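Local coordinates for protein TSSL1 (Pseudomonas aeruginosa, PDB 4B62) that probably anchors the type VI secretion system to the cell wall, through this OmpA-like peptidoglycan-binding module of a membrane protein, at residues D36-L47 and A142-A153. Residues are numbered along the deposited sequence; the frame is centred on the assembly and turned at random.
With EDO (1,2-ethanediol), chain B.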
loop_
_atom_site.group_PDB
_atom_site.type_symbol
_atom_site.label_atom_id
_atom_site.label_comp_id
_atom_site.label_asym_id
_atom_site.label_seq_id
_atom_site.Cartn_x
_atom_site.Cartn_y
_atom_site.Cartn_z
ATOM N N ASP A 36 -13.628 -12.470 -1.214
ATOM C CA ASP A 36 -13.324 -12.591 0.209
ATOM C C ASP A 36 -12.381 -11.505 0.740
ATOM O O ASP A 36 -11.932 -11.584 1.882
ATOM C CB ASP A 36 -12.674 -13.969 0.441
ATOM C CG ASP A 36 -11.428 -14.212 -0.436
ATOM O OD1 ASP A 36 -10.902 -13.287 -1.096
ATOM O OD2 ASP A 36 -10.963 -15.364 -0.472
ATOM N N ARG A 37 -12.087 -10.509 -0.100
ATOM C CA ARG A 37 -11.062 -9.500 0.154
ATOM C C ARG A 37 -11.347 -8.313 -0.737
ATOM O O ARG A 37 -11.875 -8.491 -1.833
ATOM C CB ARG A 37 -9.665 -9.981 -0.312
ATOM C CG ARG A 37 -8.965 -11.034 0.525
ATOM C CD ARG A 37 -7.737 -11.570 -0.202
ATOM N NE ARG A 37 -8.120 -12.444 -1.309
ATOM C CZ ARG A 37 -7.399 -12.674 -2.412
ATOM N NH1 ARG A 37 -6.210 -12.113 -2.618
ATOM N NH2 ARG A 37 -7.876 -13.497 -3.327
ATOM N N SER A 38 -10.984 -7.116 -0.278
ATOM C CA SER A 38 -10.809 -5.984 -1.180
ATOM C C SER A 38 -9.333 -5.608 -1.117
ATOM O O SER A 38 -8.777 -5.486 -0.030
ATOM C CB SER A 38 -11.707 -4.818 -0.783
ATOM O OG SER A 38 -11.599 -3.745 -1.698
ATOM N N VAL A 39 -8.709 -5.459 -2.284
ATOM C CA VAL A 39 -7.281 -5.167 -2.372
ATOM C C VAL A 39 -7.090 -3.792 -2.996
ATOM O O VAL A 39 -7.485 -3.560 -4.146
ATOM C CB VAL A 39 -6.514 -6.230 -3.190
ATOM C CG1 VAL A 39 -5.016 -5.941 -3.138
ATOM C CG2 VAL A 39 -6.816 -7.633 -2.660
ATOM N N VAL A 40 -6.472 -2.886 -2.240
ATOM C CA VAL A 40 -6.171 -1.545 -2.727
ATOM C C VAL A 40 -4.689 -1.501 -3.074
ATOM O O VAL A 40 -3.838 -1.688 -2.207
ATOM C CB VAL A 40 -6.483 -0.470 -1.677
ATOM C CG1 VAL A 40 -6.246 0.918 -2.264
ATOM C CG2 VAL A 40 -7.903 -0.614 -1.147
ATOM N N THR A 41 -4.391 -1.322 -4.363
ATOM C CA THR A 41 -3.016 -1.201 -4.830
ATOM C C THR A 41 -2.666 0.280 -4.974
ATOM O O THR A 41 -3.399 1.031 -5.616
ATOM C CB THR A 41 -2.801 -1.910 -6.169
ATOM O OG1 THR A 41 -3.087 -3.304 -6.019
ATOM C CG2 THR A 41 -1.375 -1.751 -6.661
ATOM N N ILE A 42 -1.560 0.673 -4.356
ATOM C CA ILE A 42 -1.095 2.052 -4.400
ATOM C C ILE A 42 0.381 2.051 -4.802
ATOM O O ILE A 42 1.221 1.480 -4.096
ATOM C CB ILE A 42 -1.251 2.764 -3.045
ATOM C CG1 ILE A 42 -2.638 2.535 -2.448
ATOM C CG2 ILE A 42 -0.937 4.252 -3.205
ATOM C CD1 ILE A 42 -2.908 3.267 -1.159
ATOM N N ARG A 43 0.712 2.664 -5.943
ATOM C CA ARG A 43 2.105 2.830 -6.329
ATOM C C ARG A 43 2.846 3.586 -5.216
ATOM O O ARG A 43 2.301 4.533 -4.615
ATOM C CB ARG A 43 2.233 3.628 -7.635
ATOM C CG ARG A 43 1.817 2.965 -8.952
ATOM C CD ARG A 43 2.134 3.961 -10.074
ATOM N NE ARG A 43 1.975 3.525 -11.466
ATOM C CZ ARG A 43 0.846 3.595 -12.176
ATOM N NH1 ARG A 43 -0.279 4.039 -11.623
ATOM N NH2 ARG A 43 0.835 3.195 -13.448
ATOM N N GLY A 44 4.091 3.197 -4.966
ATOM C CA GLY A 44 4.913 3.901 -3.978
ATOM C C GLY A 44 5.007 5.393 -4.255
ATOM O O GLY A 44 5.070 6.187 -3.322
ATOM N N ASP A 45 5.010 5.768 -5.538
ATOM C CA ASP A 45 5.128 7.177 -5.919
ATOM C C ASP A 45 3.965 8.027 -5.401
ATOM O O ASP A 45 4.091 9.244 -5.323
ATOM C CB ASP A 45 5.193 7.359 -7.445
ATOM C CG ASP A 45 6.256 6.501 -8.115
ATOM O OD1 ASP A 45 7.383 6.375 -7.592
ATOM O OD2 ASP A 45 5.952 5.955 -9.198
ATOM N N GLU A 46 2.829 7.409 -5.085
ATOM C CA GLU A 46 1.671 8.136 -4.558
ATOM C C GLU A 46 1.774 8.448 -3.069
ATOM O O GLU A 46 0.938 9.196 -2.568
ATOM C CB GLU A 46 0.368 7.368 -4.818
ATOM C CG GLU A 46 0.083 7.087 -6.286
ATOM C CD GLU A 46 -0.112 8.324 -7.135
ATOM O OE1 GLU A 46 -0.361 9.414 -6.576
ATOM O OE2 GLU A 46 -0.014 8.182 -8.371
ATOM N N LEU A 47 2.766 7.864 -2.384
ATOM C CA LEU A 47 2.894 7.955 -0.925
ATOM C C LEU A 47 4.233 8.463 -0.434
ATOM O O LEU A 47 4.277 9.233 0.523
ATOM C CB LEU A 47 2.641 6.580 -0.309
ATOM C CG LEU A 47 1.199 6.088 -0.439
ATOM C CD1 LEU A 47 1.151 4.624 -0.027
ATOM C CD2 LEU A 47 0.200 6.913 0.366
ATOM N N ALA A 142 7.861 1.597 -11.810
ATOM C CA ALA A 142 7.011 2.423 -10.972
ATOM C C ALA A 142 5.720 1.713 -10.576
ATOM O O ALA A 142 5.192 1.964 -9.506
ATOM C CB ALA A 142 6.715 3.753 -11.652
ATOM N N ARG A 143 5.211 0.825 -11.436
ATOM C CA ARG A 143 4.044 0.006 -11.078
ATOM C C ARG A 143 4.417 -1.096 -10.062
ATOM O O ARG A 143 3.598 -1.461 -9.207
ATOM C CB ARG A 143 3.401 -0.617 -12.321
ATOM C CG ARG A 143 2.647 0.416 -13.127
ATOM C CD ARG A 143 1.798 -0.143 -14.233
ATOM N NE ARG A 143 2.600 -0.441 -15.405
ATOM C CZ ARG A 143 2.596 -1.604 -16.061
ATOM N NH1 ARG A 143 1.814 -2.607 -15.671
ATOM N NH2 ARG A 143 3.383 -1.766 -17.124
ATOM N N ASN A 144 5.638 -1.621 -10.140
ATOM C CA ASN A 144 6.058 -2.679 -9.207
ATOM C C ASN A 144 6.309 -2.170 -7.800
ATOM O O ASN A 144 5.980 -2.851 -6.823
ATOM C CB ASN A 144 7.286 -3.421 -9.709
ATOM C CG ASN A 144 6.952 -4.375 -10.842
ATOM O OD1 ASN A 144 5.833 -4.852 -10.924
ATOM N ND2 ASN A 144 7.915 -4.636 -11.724
ATOM N N ARG A 145 6.871 -0.962 -7.696
ATOM C CA ARG A 145 7.061 -0.308 -6.399
ATOM C C ARG A 145 5.688 0.112 -5.894
ATOM O O ARG A 145 5.076 1.034 -6.433
ATOM C CB ARG A 145 7.967 0.931 -6.509
ATOM C CG ARG A 145 9.357 0.691 -7.046
ATOM C CD ARG A 145 10.263 1.890 -6.887
ATOM N NE ARG A 145 9.743 3.104 -7.504
ATOM C CZ ARG A 145 9.940 3.473 -8.763
ATOM N NH1 ARG A 145 10.639 2.730 -9.597
ATOM N NH2 ARG A 145 9.412 4.612 -9.191
ATOM N N ARG A 146 5.181 -0.572 -4.871
ATOM C CA ARG A 146 3.792 -0.408 -4.492
ATOM C C ARG A 146 3.542 -1.033 -3.134
ATOM O O ARG A 146 4.343 -1.850 -2.647
ATOM C CB ARG A 146 2.873 -1.090 -5.521
ATOM C CG ARG A 146 2.867 -2.613 -5.418
ATOM C CD ARG A 146 2.317 -3.269 -6.659
ATOM N NE ARG A 146 2.117 -4.699 -6.479
ATOM C CZ ARG A 146 3.043 -5.641 -6.636
ATOM N NH1 ARG A 146 4.284 -5.367 -7.043
ATOM N NH2 ARG A 146 2.685 -6.912 -6.414
ATOM N N VAL A 147 2.412 -0.662 -2.545
ATOM C CA VAL A 147 1.827 -1.446 -1.468
ATOM C C VAL A 147 0.483 -2.000 -1.949
ATOM O O VAL A 147 -0.213 -1.379 -2.766
ATOM C CB VAL A 147 1.641 -0.653 -0.144
ATOM C CG1 VAL A 147 2.995 -0.239 0.401
ATOM C CG2 VAL A 147 0.738 0.553 -0.313
ATOM N N GLU A 148 0.148 -3.190 -1.446
ATOM C CA GLU A 148 -1.163 -3.772 -1.627
ATOM C C GLU A 148 -1.781 -3.895 -0.251
ATOM O O GLU A 148 -1.241 -4.581 0.624
ATOM C CB GLU A 148 -1.083 -5.127 -2.339
ATOM C CG GLU A 148 -0.595 -5.020 -3.776
ATOM C CD GLU A 148 -0.660 -6.323 -4.576
ATOM O OE1 GLU A 148 -1.243 -7.321 -4.073
ATOM O OE2 GLU A 148 -0.124 -6.333 -5.720
ATOM N N ILE A 149 -2.908 -3.221 -0.066
ATOM C CA ILE A 149 -3.612 -3.192 1.206
ATOM C C ILE A 149 -4.847 -4.094 1.064
ATOM O O ILE A 149 -5.775 -3.776 0.324
ATOM C CB ILE A 149 -4.049 -1.763 1.574
ATOM C CG1 ILE A 149 -2.833 -0.837 1.650
ATOM C CG2 ILE A 149 -4.802 -1.741 2.898
ATOM C CD1 ILE A 149 -3.175 0.639 1.698
ATOM N N THR A 150 -4.839 -5.231 1.751
ATOM C CA THR A 150 -5.919 -6.193 1.658
ATOM C C THR A 150 -6.765 -6.097 2.909
ATOM O O THR A 150 -6.250 -6.259 4.011
ATOM C CB THR A 150 -5.357 -7.620 1.524
ATOM O OG1 THR A 150 -4.664 -7.744 0.279
ATOM C CG2 THR A 150 -6.461 -8.657 1.569
ATOM N N VAL A 151 -8.061 -5.838 2.735
ATOM C CA VAL A 151 -9.019 -5.925 3.834
ATOM C C VAL A 151 -9.844 -7.186 3.598
ATOM O O VAL A 151 -10.409 -7.400 2.522
ATOM C CB VAL A 151 -9.924 -4.673 4.011
ATOM C CG1 VAL A 151 -10.853 -4.466 2.843
ATOM C CG2 VAL A 151 -10.745 -4.794 5.291
ATOM N N PHE A 152 -9.909 -7.995 4.635
ATOM C CA PHE A 152 -10.670 -9.229 4.627
ATOM C C PHE A 152 -12.116 -8.975 5.059
ATOM O O PHE A 152 -12.465 -7.898 5.504
ATOM C CB PHE A 152 -9.998 -10.232 5.562
ATOM C CG PHE A 152 -8.611 -10.616 5.122
ATOM C CD1 PHE A 152 -8.428 -11.644 4.219
ATOM C CD2 PHE A 152 -7.484 -9.956 5.595
ATOM C CE1 PHE A 152 -7.159 -12.018 3.806
ATOM C CE2 PHE A 152 -6.207 -10.316 5.186
ATOM C CZ PHE A 152 -6.048 -11.348 4.288
ATOM N N ALA A 153 -12.968 -9.977 4.921
ATOM C CA ALA A 153 -14.375 -9.839 5.302
ATOM C C ALA A 153 -14.559 -9.455 6.768
ATOM O O ALA A 153 -13.837 -9.946 7.643
ATOM C CB ALA A 153 -15.118 -11.130 5.017
HETATM C C1 EDO B . -3.409 -9.992 -1.695
HETATM O O1 EDO B . -4.705 -10.137 -1.084
HETATM C C2 EDO B . -3.226 -10.869 -2.934
HETATM O O2 EDO B . -4.191 -10.529 -3.942
HETATM O O HOH W 1 -12.198 -12.763 4.266
HETATM O O HOH W 2 -1.795 -5.144 -7.595
HETATM O O HOH W 3 8.009 4.236 -5.479
#
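Ile-42 and Val-147 face each other as a hydrogen-bonded pair of two antiparallel strands, 37-43 and 146-152. Ser-38 with Val-151 and Val-40 with Ile-149 pair in the same way. These six side chains share one face of the sheet. Ile-42 reaches along it with an extended CG1 branch (chi2 -176°), and its CD1 meets Ile-149 CD1 at 3.9 Å. Leu-47 CD1 lies 4.1 Å from Val-147 CG2. Helix 60-72 packs on this face, with Leu-62 and Ile-66 against Ile-42 and Leu-70 against Val-151.

The two strands are neighbours in the mixed beta sheet of an OmpA-like domain, and 146-152 also pairs with strand 77-82.

The other face carries Arg-37, Val-39, Thr-41, Glu-148, Thr-150 and Phe-152. The end of Arg-146 comes to Glu-148 side-on, and its NE and NH2 both donate to OE2, the NE bond being 2.9 Å long. OE2 also accepts from a water that bonds to Thr-41 OG1. Arg-146 NH1 bonds to Asn-144 O, and NH2 has a further partner in Glu-130 O. These bonds should fix the rotation of the guanidinium. Further along, Arg-37 CG lies 3.6 Å from Thr-150 CG2. Past it the chain bends at chi3 (-73°), with NE in a salt bridge to Asp-36 OD1 and NH1 at an ethanediol, probably from the crystallisation liquor. The ethanediol takes a bond from NH1 and shares one with Thr-150 OG1. The Thr-150 methyl also sits over one face of the Phe-152 ring, toward its rim.

Past the end of strand 37-43, and just before 146-152 begins, Gly-44 N is hydrogen-bonded to Arg-145 O at 2.8 Å, from above the carbonyl plane. In one of two conformers of Asp-45, Arg-145 NH2 makes a salt bridge to its OD1 (3.1 Å), on the syn lone pair and in the guanidinium plane. In that conformer a water bridges Arg-145 NE to OD1, while NH1 turns to Asp-84.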